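Local coordinates for uncharacterized conserved protein (Pseudomonas syringae pv. tomato, PDB 3ERM) that is of unknown function but belongs to the YebG family and folds as a small, all-helical protein that pairs with a second copy of itself, at residues 30-35 against 62-67. Sequence-based numbering, arbitrary orientation.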
ATOM      1  N   ASP A  30      -5.529 -12.317 -11.835  1.00 50.33           N
ATOM      2  CA  ASP A  30      -4.560 -11.749 -12.763  1.00 51.94           C
ATOM      3  C   ASP A  30      -4.279 -10.279 -12.460  1.00 53.22           C
ATOM      4  O   ASP A  30      -3.111  -9.819 -12.484  1.00 54.14           O
ATOM      5  CB  ASP A  30      -5.031 -11.899 -14.209  1.00 52.04           C
ATOM      6  CG  ASP A  30      -4.925 -13.340 -14.719  1.00 52.97           C
ATOM      7  OD1 ASP A  30      -5.433 -13.624 -15.830  1.00 52.82           O
ATOM      8  OD2 ASP A  30      -4.343 -14.195 -14.013  1.00 53.28           O
ATOM      9  N   GLN A  31      -5.360  -9.553 -12.181  1.00 53.47           N
ATOM     10  CA  GLN A  31      -5.295  -8.145 -11.827  1.00 53.51           C
ATOM     11  C   GLN A  31      -4.584  -7.953 -10.492  1.00 53.10           C
ATOM     12  O   GLN A  31      -3.910  -6.954 -10.302  1.00 53.10           O
ATOM     13  CB  GLN A  31      -6.698  -7.538 -11.799  1.00 54.12           C
ATOM     14  CG  GLN A  31      -7.362  -7.426 -13.173  1.00 55.09           C
ATOM     15  CD  GLN A  31      -8.888  -7.284 -13.066  1.00 57.45           C
ATOM     16  OE1 GLN A  31      -9.625  -7.340 -14.079  1.00 58.37           O
ATOM     17  NE2 GLN A  31      -9.378  -7.117 -11.830  1.00 57.61           N
HETATM   18  N   MSE A  32      -4.733  -8.923  -9.591  1.00 53.36           N
HETATM   19  CA  MSE A  32      -4.002  -8.985  -8.318  1.00 53.37           C
HETATM   20  C   MSE A  32      -2.472  -8.987  -8.583  1.00 52.07           C
HETATM   21  O   MSE A  32      -1.710  -8.205  -7.985  1.00 51.27           O
HETATM   22  CB  MSE A  32      -4.462 -10.239  -7.561  1.00 56.75           C
HETATM   23  CG  MSE A  32      -3.877 -10.466  -6.193  1.00 61.79           C
HETATM   24 SE   MSE A  32      -1.952 -10.920  -6.261  0.70 68.42          SE
HETATM   25  CE  MSE A  32      -1.546 -10.760  -4.384  1.00 67.58           C
ATOM     26  N   LEU A  33      -2.051  -9.854  -9.501  1.00 50.24           N
ATOM     27  CA  LEU A  33      -0.664 -10.024  -9.876  1.00 48.84           C
ATOM     28  C   LEU A  33      -0.151  -8.793 -10.574  1.00 48.28           C
ATOM     29  O   LEU A  33       0.888  -8.265 -10.184  1.00 49.16           O
ATOM     30  CB  LEU A  33      -0.510 -11.222 -10.803  1.00 48.79           C
ATOM     31  CG  LEU A  33      -0.913 -12.551 -10.184  1.00 49.19           C
ATOM     32  CD1 LEU A  33      -1.216 -13.581 -11.275  1.00 49.39           C
ATOM     33  CD2 LEU A  33       0.176 -13.028  -9.222  1.00 48.70           C
ATOM     34  N   GLU A  34      -0.867  -8.330 -11.597  1.00 47.36           N
ATOM     35  CA  GLU A  34      -0.450  -7.128 -12.306  1.00 46.75           C
ATOM     36  C   GLU A  34      -0.247  -5.942 -11.339  1.00 44.44           C
ATOM     37  O   GLU A  34       0.682  -5.178 -11.510  1.00 43.56           O
ATOM     38  CB  GLU A  34      -1.420  -6.784 -13.436  1.00 49.34           C
ATOM     39  CG  GLU A  34      -1.015  -5.545 -14.230  1.00 53.32           C
ATOM     40  CD  GLU A  34      -2.164  -4.887 -15.056  1.00 57.07           C
ATOM     41  OE1 GLU A  34      -3.379  -5.281 -14.916  1.00 57.93           O
ATOM     42  OE2 GLU A  34      -1.827  -3.945 -15.850  1.00 57.60           O
ATOM     43  N   LEU A  35      -1.101  -5.822 -10.322  1.00 42.79           N
ATOM     44  CA  LEU A  35      -0.972  -4.801  -9.276  1.00 41.74           C
ATOM     45  C   LEU A  35       0.210  -5.019  -8.357  1.00 43.35           C
ATOM     46  O   LEU A  35       0.874  -4.060  -7.945  1.00 45.34           O
ATOM     47  CB  LEU A  35      -2.211  -4.746  -8.385  1.00 38.36           C
ATOM     48  CG  LEU A  35      -2.178  -3.720  -7.231  1.00 37.54           C
ATOM     49  CD1 LEU A  35      -2.083  -2.247  -7.696  1.00 34.24           C
ATOM     50  CD2 LEU A  35      -3.396  -3.902  -6.314  1.00 37.31           C
HETATM   51  N   MSE A  62      -0.552  -6.496   0.025  1.00 42.04           N
HETATM   52  CA  MSE A  62      -1.471  -5.404  -0.272  1.00 42.08           C
HETATM   53  C   MSE A  62      -2.386  -5.783  -1.437  1.00 41.99           C
HETATM   54  O   MSE A  62      -3.592  -5.590  -1.340  1.00 40.66           O
HETATM   55  CB  MSE A  62      -0.702  -4.110  -0.590  1.00 41.04           C
HETATM   56  CG  MSE A  62       0.388  -3.807   0.413  1.00 42.32           C
HETATM   57 SE   MSE A  62       0.966  -1.930   0.359  0.60 46.34          SE
HETATM   58  CE  MSE A  62       0.146  -1.350   1.913  1.00 45.29           C
ATOM     59  N   ALA A  63      -1.805  -6.308  -2.528  1.00 41.83           N
ATOM     60  CA  ALA A  63      -2.584  -6.650  -3.701  1.00 42.67           C
ATOM     61  C   ALA A  63      -3.672  -7.652  -3.299  1.00 43.49           C
ATOM     62  O   ALA A  63      -4.811  -7.459  -3.659  1.00 44.33           O
ATOM     63  CB  ALA A  63      -1.704  -7.190  -4.832  1.00 41.53           C
ATOM     64  N   LYS A  64      -3.343  -8.669  -2.493  1.00 43.96           N
ATOM     65  CA  LYS A  64      -4.352  -9.650  -2.005  1.00 42.82           C
ATOM     66  C   LYS A  64      -5.432  -9.027  -1.090  1.00 42.73           C
ATOM     67  O   LYS A  64      -6.444  -9.654  -0.810  1.00 41.63           O
ATOM     68  CB  LYS A  64      -3.687 -10.786  -1.237  1.00 42.73           C
ATOM     69  CG  LYS A  64      -2.921 -11.853  -2.041  1.00 44.26           C
ATOM     70  CD  LYS A  64      -2.168 -12.787  -1.042  1.00 46.01           C
ATOM     71  CE  LYS A  64      -1.274 -13.868  -1.679  1.00 47.23           C
ATOM     72  NZ  LYS A  64      -1.965 -15.166  -1.958  1.00 49.80           N
ATOM     73  N   ASN A  65      -5.194  -7.814  -0.585  1.00 41.45           N
ATOM     74  CA  ASN A  65      -6.155  -7.139   0.272  1.00 39.62           C
ATOM     75  C   ASN A  65      -6.473  -5.786  -0.307  1.00 40.89           C
ATOM     76  O   ASN A  65      -6.656  -4.787   0.442  1.00 39.28           O
ATOM     77  CB  ASN A  65      -5.522  -6.964   1.612  1.00 39.76           C
ATOM     78  CG  ASN A  65      -5.196  -8.280   2.236  1.00 41.36           C
ATOM     79  OD1 ASN A  65      -6.053  -8.922   2.783  1.00 40.68           O
ATOM     80  ND2 ASN A  65      -3.948  -8.702   2.137  1.00 42.97           N
ATOM     81  N   ARG A  66      -6.499  -5.734  -1.649  1.00 41.25           N
ATOM     82  CA  ARG A  66      -6.608  -4.439  -2.316  1.00 43.45           C
ATOM     83  C   ARG A  66      -7.853  -3.655  -1.922  1.00 43.15           C
ATOM     84  O   ARG A  66      -7.790  -2.414  -1.866  1.00 44.86           O
ATOM     85  CB  ARG A  66      -6.435  -4.509  -3.848  1.00 43.63           C
ATOM     86  CG  ARG A  66      -7.493  -5.220  -4.581  1.00 43.95           C
ATOM     87  CD  ARG A  66      -7.154  -5.320  -6.066  1.00 45.05           C
ATOM     88  NE  ARG A  66      -7.078  -4.015  -6.752  1.00 46.54           N
ATOM     89  CZ  ARG A  66      -6.714  -3.842  -8.030  1.00 46.70           C
ATOM     90  NH1 ARG A  66      -6.401  -4.880  -8.804  1.00 46.11           N
ATOM     91  NH2 ARG A  66      -6.670  -2.623  -8.543  1.00 47.70           N
ATOM     92  N   ALA A  67      -8.954  -4.348  -1.629  1.00 40.73           N
ATOM     93  CA  ALA A  67     -10.171  -3.642  -1.252  1.00 42.62           C
ATOM     94  C   ALA A  67     -10.061  -2.997   0.130  1.00 42.99           C
ATOM     95  O   ALA A  67     -10.612  -1.926   0.368  1.00 43.58           O
ATOM     96  CB  ALA A  67     -11.434  -4.547  -1.364  1.00 41.77           C
TER
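In the antiparallel helical hairpin of this YebG-family protein, helix 22-46 meets the C-terminal end of helix 52-63 and the turn into helix 66-74. Ala63, with its single methyl, lies where the CA atoms come nearest, 5.4 Å from the CA of Ala63 to that of Met32. Its methyl points at the long helix, and CB lies 3.3 Å from the carbonyl O of Met32. Met32, modelled as selenomethionine, and Leu35, one turn apart, both pack on that methyl. In Met32, CG stands anti to the backbone N (chi1 -177°) and the chain bends at chi2 (-69°), which brings CE to 3.6 Å from Ala63 CB, with the Lys64 side chain crossing obliquely beside it. Leu35, also with CG anti to N, sends CD2 to 4.0 Å from Ala63 CB. Leu35 CD2 also sits 3.7 Å above the guanidinium plane of Arg66, over its centre. The CB of Arg66 points toward helix 22-46, with CG in the crowded position between N and the carbonyl carbon (chi1 67°). Its NH1 comes no nearer than 3.6 Å to Gln31 O, a carbonyl already bonded to Leu35 N, while NE donates to Phe73 O of the second subunit. The hairpin therefore closes here by apolar packing, and the guanidinium, with Leu35 CD2 over one face, bonds through NE to the dimer partner, linking the intrachain contact to the subunit interface.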